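Local coordinates for glycosyl hydrolase (PDB 5NDX), which probably hydrolyses O-glycosidic bonds as a family 39 glycoside hydrolase and bacterial orthologue of human alpha-L-iduronidase, at residues M133-L136 against R137-F141; A165-A168 against G169-I173; S277-K281 against A282-G286; R444-E447 against E448-N451. The protein carries 2 engineered substitutions. All coordinates share one frame; numbering follows the deposited sequence.

Contact 1 (M133-L136 against R137-F141); sequences MDEL and RTWYF. With 8U8 ((2~{R},3~{S},4~{S},5~{R},6~{S})-6-(4-methyl-2-oxidanylidene-chromen-7-yl)oxy-3,4,5-tris(oxidanyl)oxane-2-carboxylic acid), chain N.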
loop_
_atom_site.group_PDB
_atom_site.type_symbol
_atom_site.label_atom_id
_atom_site.label_comp_id
_atom_site.label_asym_id
_atom_site.label_seq_id
_atom_site.Cartn_x
_atom_site.Cartn_y
_atom_site.Cartn_z
ATOM N N MET A 133 -9.842 -10.563 -20.804
ATOM C CA MET A 133 -8.470 -10.259 -21.169
ATOM C C MET A 133 -8.096 -8.794 -20.858
ATOM O O MET A 133 -6.937 -8.522 -20.586
ATOM C CB MET A 133 -8.159 -10.661 -22.635
ATOM C CG MET A 133 -7.920 -12.197 -22.875
ATOM S SD MET A 133 -6.440 -13.099 -22.238
ATOM C CE MET A 133 -4.948 -12.137 -22.593
ATOM N N ASP A 134 -9.042 -7.874 -20.878
ATOM C CA ASP A 134 -8.776 -6.523 -20.414
ATOM C C ASP A 134 -8.231 -6.553 -18.950
ATOM O O ASP A 134 -7.201 -5.931 -18.702
ATOM C CB ASP A 134 -10.019 -5.636 -20.534
ATOM C CG ASP A 134 -10.315 -5.226 -21.991
ATOM O OD1 ASP A 134 -9.474 -5.502 -22.903
ATOM O OD2 ASP A 134 -11.392 -4.610 -22.222
ATOM N N GLU A 135 -8.859 -7.347 -18.059
ATOM C CA GLU A 135 -8.397 -7.484 -16.665
ATOM C C GLU A 135 -6.992 -8.021 -16.635
ATOM O O GLU A 135 -6.138 -7.406 -15.998
ATOM C CB GLU A 135 -9.338 -8.322 -15.783
ATOM C CG GLU A 135 -8.839 -8.608 -14.352
ATOM C CD GLU A 135 -8.683 -7.367 -13.479
ATOM O OE1 GLU A 135 -9.413 -6.409 -13.681
ATOM O OE2 GLU A 135 -7.807 -7.329 -12.592
ATOM N N LEU A 136 -6.739 -9.116 -17.354
ATOM C CA LEU A 136 -5.396 -9.715 -17.382
ATOM C C LEU A 136 -4.273 -8.769 -17.792
ATOM O O LEU A 136 -3.156 -8.791 -17.241
ATOM C CB LEU A 136 -5.359 -10.942 -18.305
ATOM C CG LEU A 136 -5.160 -12.307 -17.675
ATOM C CD1 LEU A 136 -3.740 -12.516 -17.331
ATOM C CD2 LEU A 136 -5.999 -12.493 -16.428
ATOM N N ARG A 137 -4.572 -7.974 -18.794
ATOM C CA ARG A 137 -3.619 -7.058 -19.327
ATOM C C ARG A 137 -3.292 -5.917 -18.366
ATOM O O ARG A 137 -2.380 -5.208 -18.659
ATOM C CB ARG A 137 -4.117 -6.449 -20.663
ATOM C CG ARG A 137 -3.999 -7.417 -21.826
ATOM C CD ARG A 137 -4.577 -6.823 -23.105
ATOM N NE ARG A 137 -5.490 -7.742 -23.780
ATOM C CZ ARG A 137 -5.294 -8.346 -24.958
ATOM N NH1 ARG A 137 -4.170 -8.194 -25.656
ATOM N NH2 ARG A 137 -6.235 -9.153 -25.450
ATOM N N THR A 138 -4.073 -5.703 -17.306
ATOM C CA THR A 138 -3.735 -4.710 -16.269
ATOM C C THR A 138 -2.779 -5.293 -15.203
ATOM O O THR A 138 -2.325 -4.539 -14.310
ATOM C CB THR A 138 -4.984 -4.123 -15.572
ATOM O OG1 THR A 138 -5.617 -5.129 -14.761
ATOM C CG2 THR A 138 -6.006 -3.449 -16.617
ATOM N N TRP A 139 -2.451 -6.596 -15.297
ATOM C CA TRP A 139 -1.595 -7.240 -14.315
ATOM C C TRP A 139 -0.145 -7.093 -14.735
ATOM O O TRP A 139 0.111 -6.658 -15.852
ATOM C CB TRP A 139 -1.923 -8.685 -14.157
ATOM C CG TRP A 139 -3.302 -8.986 -13.676
ATOM C CD1 TRP A 139 -4.295 -8.119 -13.426
ATOM C CD2 TRP A 139 -3.838 -10.293 -13.468
ATOM N NE1 TRP A 139 -5.443 -8.801 -13.048
ATOM C CE2 TRP A 139 -5.172 -10.140 -13.049
ATOM C CE3 TRP A 139 -3.289 -11.586 -13.513
ATOM C CZ2 TRP A 139 -5.982 -11.223 -12.733
ATOM C CZ3 TRP A 139 -4.102 -12.667 -13.184
ATOM C CH2 TRP A 139 -5.423 -12.481 -12.811
ATOM N N TYR A 140 0.785 -7.353 -13.805
ATOM C CA TYR A 140 2.211 -7.501 -14.129
ATOM C C TYR A 140 2.630 -8.877 -13.661
ATOM O O TYR A 140 2.195 -9.317 -12.623
ATOM C CB TYR A 140 3.086 -6.401 -13.510
ATOM C CG TYR A 140 2.749 -5.050 -14.061
ATOM C CD1 TYR A 140 1.696 -4.319 -13.550
ATOM C CD2 TYR A 140 3.439 -4.529 -15.145
ATOM C CE1 TYR A 140 1.331 -3.094 -14.116
ATOM C CE2 TYR A 140 3.108 -3.276 -15.700
ATOM C CZ TYR A 140 2.037 -2.576 -15.215
ATOM O OH TYR A 140 1.695 -1.332 -15.783
ATOM N N PHE A 141 3.454 -9.552 -14.461
ATOM C CA PHE A 141 3.993 -10.857 -14.124
ATOM C C PHE A 141 5.459 -10.708 -13.860
ATOM O O PHE A 141 6.127 -9.935 -14.536
ATOM C CB PHE A 141 3.779 -11.852 -15.263
ATOM C CG PHE A 141 2.348 -12.167 -15.480
ATOM C CD1 PHE A 141 1.746 -13.192 -14.752
ATOM C CD2 PHE A 141 1.576 -11.366 -16.301
ATOM C CE1 PHE A 141 0.391 -13.467 -14.912
ATOM C CE2 PHE A 141 0.218 -11.610 -16.444
ATOM C CZ PHE A 141 -0.363 -12.666 -15.753
HETATM C C15 8U8 N . 5.852 -4.045 -12.210
HETATM C C13 8U8 N . 5.608 -2.892 -12.959
HETATM C C14 8U8 N . 6.318 -2.660 -14.130
HETATM C C16 8U8 N . 6.022 -1.556 -14.916
HETATM O O9 8U8 N . 6.693 -1.336 -15.916
HETATM O O8 8U8 N . 5.090 -0.651 -14.512
HETATM C C11 8U8 N . 4.355 -0.886 -13.405
HETATM C C10 8U8 N . 3.371 0.034 -13.141
HETATM C C12 8U8 N . 4.597 -1.993 -12.604
HETATM C C7 8U8 N . 3.780 -2.166 -11.486
HETATM C C8 8U8 N . 2.789 -1.231 -11.210
HETATM C C9 8U8 N . 2.564 -0.127 -12.036
HETATM O O2 8U8 N . 1.559 0.755 -11.726
HETATM C C5 8U8 N . 1.025 1.607 -12.773
HETATM O O1 8U8 N . 1.918 2.732 -12.707
HETATM C C1 8U8 N . 1.623 3.888 -13.524
HETATM C C6 8U8 N . 1.710 3.552 -15.055
HETATM O O7 8U8 N . 2.428 2.600 -15.424
HETATM O O6 8U8 N . 0.997 4.224 -15.814
HETATM C C2 8U8 N . 0.229 4.354 -13.112
HETATM O O5 8U8 N . -0.191 5.549 -13.841
HETATM C C3 8U8 N . -0.791 3.209 -13.306
HETATM O O4 8U8 N . -2.033 3.659 -12.832
HETATM C C4 8U8 N . -0.379 1.997 -12.468
HETATM O O3 8U8 N . -1.238 0.879 -12.702
#

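Contact 2 (A165-A168 against G169-I173); sequences ACVA and GLDAI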
loop_
_atom_site.group_PDB
_atom_site.type_symbol
_atom_site.label_atom_id
_atom_site.label_comp_id
_atom_site.label_asym_id
_atom_site.label_seq_id
_atom_site.Cartn_x
_atom_site.Cartn_y
_atom_site.Cartn_z
ATOM N N ALA A 165 10.833 -19.909 -20.115
ATOM C CA ALA A 165 9.564 -20.643 -20.046
ATOM C C ALA A 165 8.413 -19.726 -19.626
ATOM O O ALA A 165 7.304 -19.801 -20.199
ATOM C CB ALA A 165 9.704 -21.798 -19.063
ATOM N N CYS A 166 8.670 -18.881 -18.610
ATOM C CA CYS A 166 7.705 -17.822 -18.248
ATOM C C CYS A 166 7.325 -16.975 -19.459
ATOM O O CYS A 166 6.151 -16.791 -19.715
ATOM C CB CYS A 166 8.265 -16.897 -17.159
ATOM S SG CYS A 166 8.456 -17.728 -15.599
ATOM N N VAL A 167 8.327 -16.471 -20.188
ATOM C CA VAL A 167 8.089 -15.582 -21.330
ATOM C C VAL A 167 7.377 -16.321 -22.454
ATOM O O VAL A 167 6.401 -15.786 -23.047
ATOM C CB VAL A 167 9.402 -14.948 -21.851
ATOM C CG1 VAL A 167 9.261 -14.365 -23.257
ATOM C CG2 VAL A 167 9.871 -13.862 -20.895
ATOM N N ALA A 168 7.856 -17.527 -22.783
ATOM C CA ALA A 168 7.158 -18.314 -23.859
ATOM C C ALA A 168 5.729 -18.654 -23.412
ATOM O O ALA A 168 4.800 -18.652 -24.222
ATOM C CB ALA A 168 7.919 -19.586 -24.185
ATOM N N GLY A 169 5.561 -18.934 -22.113
ATOM C CA GLY A 169 4.231 -19.256 -21.586
ATOM C C GLY A 169 3.218 -18.130 -21.736
ATOM O O GLY A 169 2.042 -18.349 -22.082
ATOM N N LEU A 170 3.669 -16.911 -21.475
ATOM C CA LEU A 170 2.790 -15.745 -21.665
ATOM C C LEU A 170 2.599 -15.486 -23.169
ATOM O O LEU A 170 1.498 -15.133 -23.589
ATOM C CB LEU A 170 3.378 -14.484 -21.018
ATOM C CG LEU A 170 3.620 -14.548 -19.501
ATOM C CD1 LEU A 170 4.353 -13.310 -19.018
ATOM C CD2 LEU A 170 2.318 -14.710 -18.750
ATOM N N ASP A 171 3.685 -15.555 -23.935
ATOM C CA ASP A 171 3.623 -15.273 -25.393
ATOM C C ASP A 171 2.641 -16.199 -26.135
ATOM O O ASP A 171 1.991 -15.738 -27.056
ATOM C CB ASP A 171 5.013 -15.313 -26.062
ATOM C CG ASP A 171 5.857 -14.071 -25.750
ATOM O OD1 ASP A 171 5.380 -13.207 -24.990
ATOM O OD2 ASP A 171 6.997 -13.940 -26.258
ATOM N N ALA A 172 2.473 -17.455 -25.689
ATOM C CA ALA A 172 1.487 -18.353 -26.330
ATOM C C ALA A 172 0.076 -17.771 -26.350
ATOM O O ALA A 172 -0.667 -18.058 -27.241
ATOM C CB ALA A 172 1.463 -19.726 -25.672
ATOM N N ILE A 173 -0.301 -16.971 -25.370
ATOM C CA ILE A 173 -1.626 -16.378 -25.353
ATOM C C ILE A 173 -1.538 -14.900 -25.688
ATOM O O ILE A 173 -2.401 -14.406 -26.405
ATOM C CB ILE A 173 -2.288 -16.486 -23.966
ATOM C CG1 ILE A 173 -2.512 -17.945 -23.566
ATOM C CG2 ILE A 173 -3.601 -15.682 -23.924
ATOM C CD1 ILE A 173 -3.855 -18.510 -23.991
#

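Contact 3 (S277-K281 against A282-G286); sequences SWHGK and AYYAG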
loop_
_atom_site.group_PDB
_atom_site.type_symbol
_atom_site.label_atom_id
_atom_site.label_comp_id
_atom_site.label_asym_id
_atom_site.label_seq_id
_atom_site.Cartn_x
_atom_site.Cartn_y
_atom_site.Cartn_z
ATOM N N SER A 277 9.035 -1.644 17.297
ATOM C CA SER A 277 7.833 -0.956 17.708
ATOM C C SER A 277 7.440 0.298 16.902
ATOM O O SER A 277 6.270 0.668 16.843
ATOM C CB SER A 277 7.900 -0.625 19.184
ATOM O OG SER A 277 7.701 -1.815 19.930
ATOM N N TRP A 278 8.419 0.898 16.262
ATOM C CA TRP A 278 8.179 1.984 15.373
ATOM C C TRP A 278 7.236 1.657 14.192
ATOM O O TRP A 278 6.670 2.578 13.619
ATOM C CB TRP A 278 9.492 2.570 14.836
ATOM C CG TRP A 278 10.487 1.667 14.274
ATOM C CD1 TRP A 278 11.625 1.195 14.924
ATOM C CD2 TRP A 278 10.566 1.180 12.929
ATOM N NE1 TRP A 278 12.340 0.401 14.072
ATOM C CE2 TRP A 278 11.721 0.380 12.846
ATOM C CE3 TRP A 278 9.728 1.290 11.796
ATOM C CZ2 TRP A 278 12.103 -0.250 11.667
ATOM C CZ3 TRP A 278 10.118 0.716 10.635
ATOM C CH2 TRP A 278 11.299 -0.052 10.568
ATOM N N HIS A 279 7.051 0.379 13.868
ATOM C CA HIS A 279 6.042 0.000 12.880
ATOM C C HIS A 279 4.625 0.380 13.300
ATOM O O HIS A 279 3.739 0.533 12.449
ATOM C CB HIS A 279 6.095 -1.477 12.582
ATOM C CG HIS A 279 7.256 -1.889 11.726
ATOM N ND1 HIS A 279 8.284 -2.663 12.203
ATOM C CD2 HIS A 279 7.540 -1.659 10.425
ATOM C CE1 HIS A 279 9.159 -2.896 11.243
ATOM N NE2 HIS A 279 8.754 -2.268 10.164
ATOM N N GLY A 280 4.403 0.551 14.589
ATOM C CA GLY A 280 3.077 0.923 15.104
ATOM C C GLY A 280 2.871 2.388 15.316
ATOM O O GLY A 280 1.810 2.818 15.803
ATOM N N LYS A 281 3.876 3.179 14.956
ATOM C CA LYS A 281 3.856 4.615 15.290
ATOM C C LYS A 281 4.177 5.523 14.116
ATOM O O LYS A 281 4.525 5.063 13.041
ATOM C CB LYS A 281 4.809 4.841 16.488
ATOM C CG LYS A 281 4.148 4.334 17.772
ATOM C CD LYS A 281 4.997 4.420 19.028
ATOM C CE LYS A 281 4.090 4.058 20.219
ATOM N NZ LYS A 281 4.806 3.701 21.434
ATOM N N ALA A 282 4.064 6.821 14.348
ATOM C CA ALA A 282 4.186 7.773 13.280
ATOM C C ALA A 282 5.543 7.730 12.583
ATOM O O ALA A 282 5.616 8.075 11.403
ATOM C CB ALA A 282 3.882 9.173 13.795
ATOM N N TYR A 283 6.578 7.206 13.240
ATOM C CA TYR A 283 7.858 7.065 12.594
ATOM C C TYR A 283 7.744 6.323 11.285
ATOM O O TYR A 283 8.373 6.702 10.308
ATOM C CB TYR A 283 8.890 6.357 13.497
ATOM C CG TYR A 283 10.192 6.037 12.782
ATOM C CD1 TYR A 283 10.327 4.879 12.042
ATOM C CD2 TYR A 283 11.257 6.919 12.802
ATOM C CE1 TYR A 283 11.492 4.580 11.363
ATOM C CE2 TYR A 283 12.414 6.646 12.103
ATOM C CZ TYR A 283 12.528 5.468 11.406
ATOM O OH TYR A 283 13.664 5.160 10.714
ATOM N N TYR A 284 6.952 5.257 11.268
ATOM C CA TYR A 284 6.824 4.447 10.085
ATOM C C TYR A 284 6.065 5.208 8.976
ATOM O O TYR A 284 6.436 5.098 7.846
ATOM C CB TYR A 284 6.106 3.157 10.391
ATOM C CG TYR A 284 6.098 2.084 9.299
ATOM C CD1 TYR A 284 7.136 1.933 8.365
ATOM C CD2 TYR A 284 5.073 1.147 9.274
ATOM C CE1 TYR A 284 7.111 0.886 7.438
ATOM C CE2 TYR A 284 5.039 0.143 8.340
ATOM C CZ TYR A 284 6.054 0.001 7.410
ATOM O OH TYR A 284 5.957 -1.041 6.498
ATOM N N ALA A 285 5.053 5.994 9.332
ATOM C CA ALA A 285 4.388 6.806 8.333
ATOM C C ALA A 285 5.357 7.773 7.719
ATOM O O ALA A 285 5.362 7.974 6.497
ATOM C CB ALA A 285 3.214 7.550 8.964
ATOM N N GLY A 286 6.157 8.431 8.581
ATOM C CA GLY A 286 7.147 9.403 8.124
ATOM C C GLY A 286 8.165 8.801 7.188
ATOM O O GLY A 286 8.436 9.331 6.096
#

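Contact 4 (R444-E447 against E448-N451); sequences RIDE and EFTN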
loop_
_atom_site.group_PDB
_atom_site.type_symbol
_atom_site.label_atom_id
_atom_site.label_comp_id
_atom_site.label_asym_id
_atom_site.label_seq_id
_atom_site.Cartn_x
_atom_site.Cartn_y
_atom_site.Cartn_z
ATOM N N ARG A 444 -3.387 14.555 9.724
ATOM C CA ARG A 444 -2.148 14.400 10.473
ATOM C C ARG A 444 -2.022 13.022 11.060
ATOM O O ARG A 444 -2.976 12.483 11.665
ATOM C CB ARG A 444 -2.105 15.429 11.615
ATOM C CG ARG A 444 -0.959 15.353 12.630
ATOM C CD ARG A 444 0.401 15.502 12.017
ATOM N NE ARG A 444 0.640 16.813 11.456
ATOM C CZ ARG A 444 0.843 17.936 12.169
ATOM N NH1 ARG A 444 0.806 17.951 13.490
ATOM N NH2 ARG A 444 1.082 19.068 11.537
ATOM N N ILE A 445 -0.836 12.470 10.863
ATOM C CA ILE A 445 -0.362 11.308 11.565
ATOM C C ILE A 445 0.849 11.745 12.419
ATOM O O ILE A 445 1.884 12.102 11.884
ATOM C CB ILE A 445 0.079 10.154 10.628
ATOM C CG1 ILE A 445 -1.042 9.809 9.660
ATOM C CG2 ILE A 445 0.440 8.927 11.475
ATOM C CD1 ILE A 445 -0.619 8.911 8.529
ATOM N N ASP A 446 0.685 11.692 13.732
ATOM C CA ASP A 446 1.766 11.992 14.659
ATOM C C ASP A 446 1.363 11.340 15.974
ATOM O O ASP A 446 0.382 10.579 16.051
ATOM C CB ASP A 446 2.094 13.491 14.753
ATOM C CG ASP A 446 0.972 14.340 15.361
ATOM O OD1 ASP A 446 0.062 13.750 16.019
ATOM O OD2 ASP A 446 0.991 15.630 15.222
ATOM N N GLU A 447 2.087 11.672 16.998
ATOM C CA GLU A 447 1.859 11.135 18.320
ATOM C C GLU A 447 0.498 11.469 18.939
ATOM O O GLU A 447 0.003 10.708 19.790
ATOM C CB GLU A 447 3.068 11.636 19.138
ATOM C CG GLU A 447 3.027 11.659 20.585
ATOM C CD GLU A 447 4.351 12.225 21.155
ATOM O OE1 GLU A 447 4.640 13.427 20.963
ATOM O OE2 GLU A 447 5.089 11.434 21.759
ATOM N N GLU A 448 -0.114 12.579 18.536
ATOM C CA GLU A 448 -1.450 12.960 19.032
ATOM C C GLU A 448 -2.604 12.620 18.043
ATOM O O GLU A 448 -3.761 12.709 18.410
ATOM C CB GLU A 448 -1.526 14.472 19.296
ATOM C CG GLU A 448 -0.439 15.049 20.199
ATOM C CD GLU A 448 -0.590 16.586 20.454
ATOM O OE1 GLU A 448 -1.026 17.402 19.567
ATOM O OE2 GLU A 448 -0.245 17.010 21.570
ATOM N N PHE A 449 -2.311 12.300 16.787
ATOM C CA PHE A 449 -3.338 12.134 15.777
ATOM C C PHE A 449 -3.097 10.875 14.970
ATOM O O PHE A 449 -1.982 10.652 14.468
ATOM C CB PHE A 449 -3.348 13.391 14.855
ATOM C CG PHE A 449 -3.826 14.664 15.543
ATOM C CD1 PHE A 449 -5.164 14.989 15.570
ATOM C CD2 PHE A 449 -2.931 15.518 16.156
ATOM C CE1 PHE A 449 -5.613 16.114 16.249
ATOM C CE2 PHE A 449 -3.354 16.682 16.818
ATOM C CZ PHE A 449 -4.720 16.963 16.869
ATOM N N THR A 450 -4.160 10.101 14.748
ATOM C CA THR A 450 -4.084 8.859 13.988
ATOM C C THR A 450 -3.058 7.924 14.668
ATOM O O THR A 450 -2.137 7.381 14.025
ATOM C CB THR A 450 -3.729 9.075 12.495
ATOM O OG1 THR A 450 -4.343 10.256 11.992
ATOM C CG2 THR A 450 -4.137 7.863 11.672
ATOM N N ASN A 451 -3.263 7.751 15.964
ATOM C CA ASN A 451 -2.263 7.254 16.914
ATOM C C ASN A 451 -2.834 6.118 17.789
ATOM O O ASN A 451 -2.756 6.183 19.032
ATOM C CB ASN A 451 -1.842 8.457 17.807
ATOM C CG ASN A 451 -3.000 9.014 18.646
ATOM O OD1 ASN A 451 -4.174 8.815 18.343
ATOM N ND2 ASN A 451 -2.661 9.645 19.744
HETATM O O HOH W 1 0.566 8.189 14.793
HETATM O O HOH W 2 0.501 17.355 17.139
#

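Contact 1 (M133-L136 against R137-F141)
The indole of W139 folds back against the short helix 133-136 and is held by two of its residues. Its NE1 gives a nearly straight bond to OE2 of E135 (2.8 Å, N-H...O 168°); the oxygen lies in the indole plane, at the ring edge, and is approached on its anti side. E135 has CG anti to the backbone N (chi1 175°) and bends at chi2, which carries OE2 to the indole. CD2 of L136 sits over one face of the six-membered ring, 3.7 Å from the centroid, a CH-pi contact. The other methyl of L136, CD1, meets the edge of F141 at CZ, 3.7 Å away. Behind this first shell, the type I turn L136-W139 is closed by W139 N on L136 O (3.0 Å). E135 O accepts from T138 N and T138 OG1; the hydroxyl, 2.6 Å away, lies in the carbonyl plane on a lone pair. The R137 side chain runs back past M133 O, and its NH1 forms a salt bridge with D174. This helix-to-strand turn leads into strand 140-142 of the eight-stranded parallel TIM barrel, where Y140 lines the 8U8 pocket, its ring face against the coumarin (CZ to C11 3.4 Å).

Contact 2 (A165-A168 against G169-I173)
D171 and V167 lie side by side one turn apart near the end of helix 155-171, the helix of the beta-alpha-beta unit that links strands 140-142 and 179-184 of the TIM barrel. Four successive i to i+4 backbone bonds bind the two halves, from G169 N to A165 O through A172 N to A168 O. The packing is tight where the helix meets its neighbours: L170 reaches M179 and V124, and C166 also rests on M179, as well as on W116 of helix 110-131. G169, without a side chain, lies against that same helix, consistent with close backbone approach; its O accepts a hydrogen bond from T121 OG1. Along the helix itself, L170 has CG turned away from its carbonyl carbon (chi1 -60°), which brings that atom to 3.4 Å from C166 O. Toward solvent the contact is looser: A168 is partly exposed and A172 exposed, and the CB of A172 comes no nearer than 3.8 Å to A168 O. Between these two sides stands D171, whose OD1 forms a salt bridge with R213. The other carboxylate oxygen, OD2, lies alongside the V167 methyl CG1 at 3.8 Å.

Contact 3 (S277-K281 against A282-G286)
W278, H279, Y283 and Y284 form an aromatic cluster where the 3-10 turn 277-280 runs into helix 282-300, the helix that follows strand 261-263 in the TIM barrel. The indole of W278 is enclosed by its neighbours: H279 CE1 lies over one face, Y283 CE1 over the opposite one, and Y284 CD1 stands at the edge in the indole plane. W278 has CG between its backbone N and carbonyl carbon (chi1 50°), a torsion that swings the ring toward the helix. Against Y283 it is oblique, the planes 66° apart, with W278 CE3 only 3.6 Å from Y283 CD1. Toward Y284 the indole instead presents its edge, in an offset edge-to-face pair with centroids 5.9 Å apart.

The imidazole of H279 meets the same phenol ring more squarely. Its edge is directed at the face of Y284, nearly perpendicular at 86°, and CD2 lies over the ring centre, 3.7 Å from CZ. Both edges come to the same face of Y284, H279 over its centre and W278 offset, while Y284 CB touches W278 O at 3.3 Å. Outside partners fix the polar ends: H279 ND1 bonds to H276 O and Y283 OH to D416 O. K281, extended beyond CG, sends NZ away from the cluster to a salt bridge with E457. The K281 carbonyl joins the two segments, accepting from Y284 N (K281 O to Y284 N 3.0 Å), which approaches from above the carbonyl plane.

Contact 4 (R444-E447 against E448-N451)
The chain reverses between D446 and F449, with D446 N bonded to F449 O (3.0 Å, N-H...O 167°) and I445 CA also close to that oxygen in a CA-H...O contact. The carboxylate of D446, its CG between the backbone N and carbonyl carbon (chi1 66°), turns in over the reversal. OD1 takes E448 N at 2.8 Å from above the carboxylate plane and F449 N in a weak, bent bond. OD2 receives R444 NH1 in a salt bridge (2.9 Å), reached on its anti side close to the guanidinium plane. R444 is further tied down by T520 and D513, a network that would probably favour the charged form of D446. This turn leaves strand 436-445 of the nine-stranded mixed sheet and leads to helix 452-457. N451 occupies the N-cap position, but its side chain makes no capping bond; ND2 donates back to E447 O instead (2.9 Å). The ring of F449 lies alongside D446 and turns its edge to OD1, which is 3.5 Å from CD2; R444 CG packs on F449 CB. T450 OG1 donates to R444 O (2.6 Å). A water donates to D446 O at 2.7 Å and also to T450 O, bridging the two sides.

The four contacts form two touching pairs on opposite sides of the chain's centre. Contacts 1 and 2, with centres 14 Å apart, belong to consecutive barrel elements and meet where M133 CE lies 4.0 Å from I173 CG2 and F141 CB 4.1 Å from L170 CD1. Contacts 3 and 4 are closer, their centres 10 Å apart; A282 CB packs 3.6 Å from D446 CA, which joins a barrel helix to the end of a strand in the mixed sheet. Contact 1 supplies Y140 to the 8U8 pocket. The side chains of H279 in contact 3 and L170 in contact 2 are about 9 Å and 12 Å from a bound 8U8.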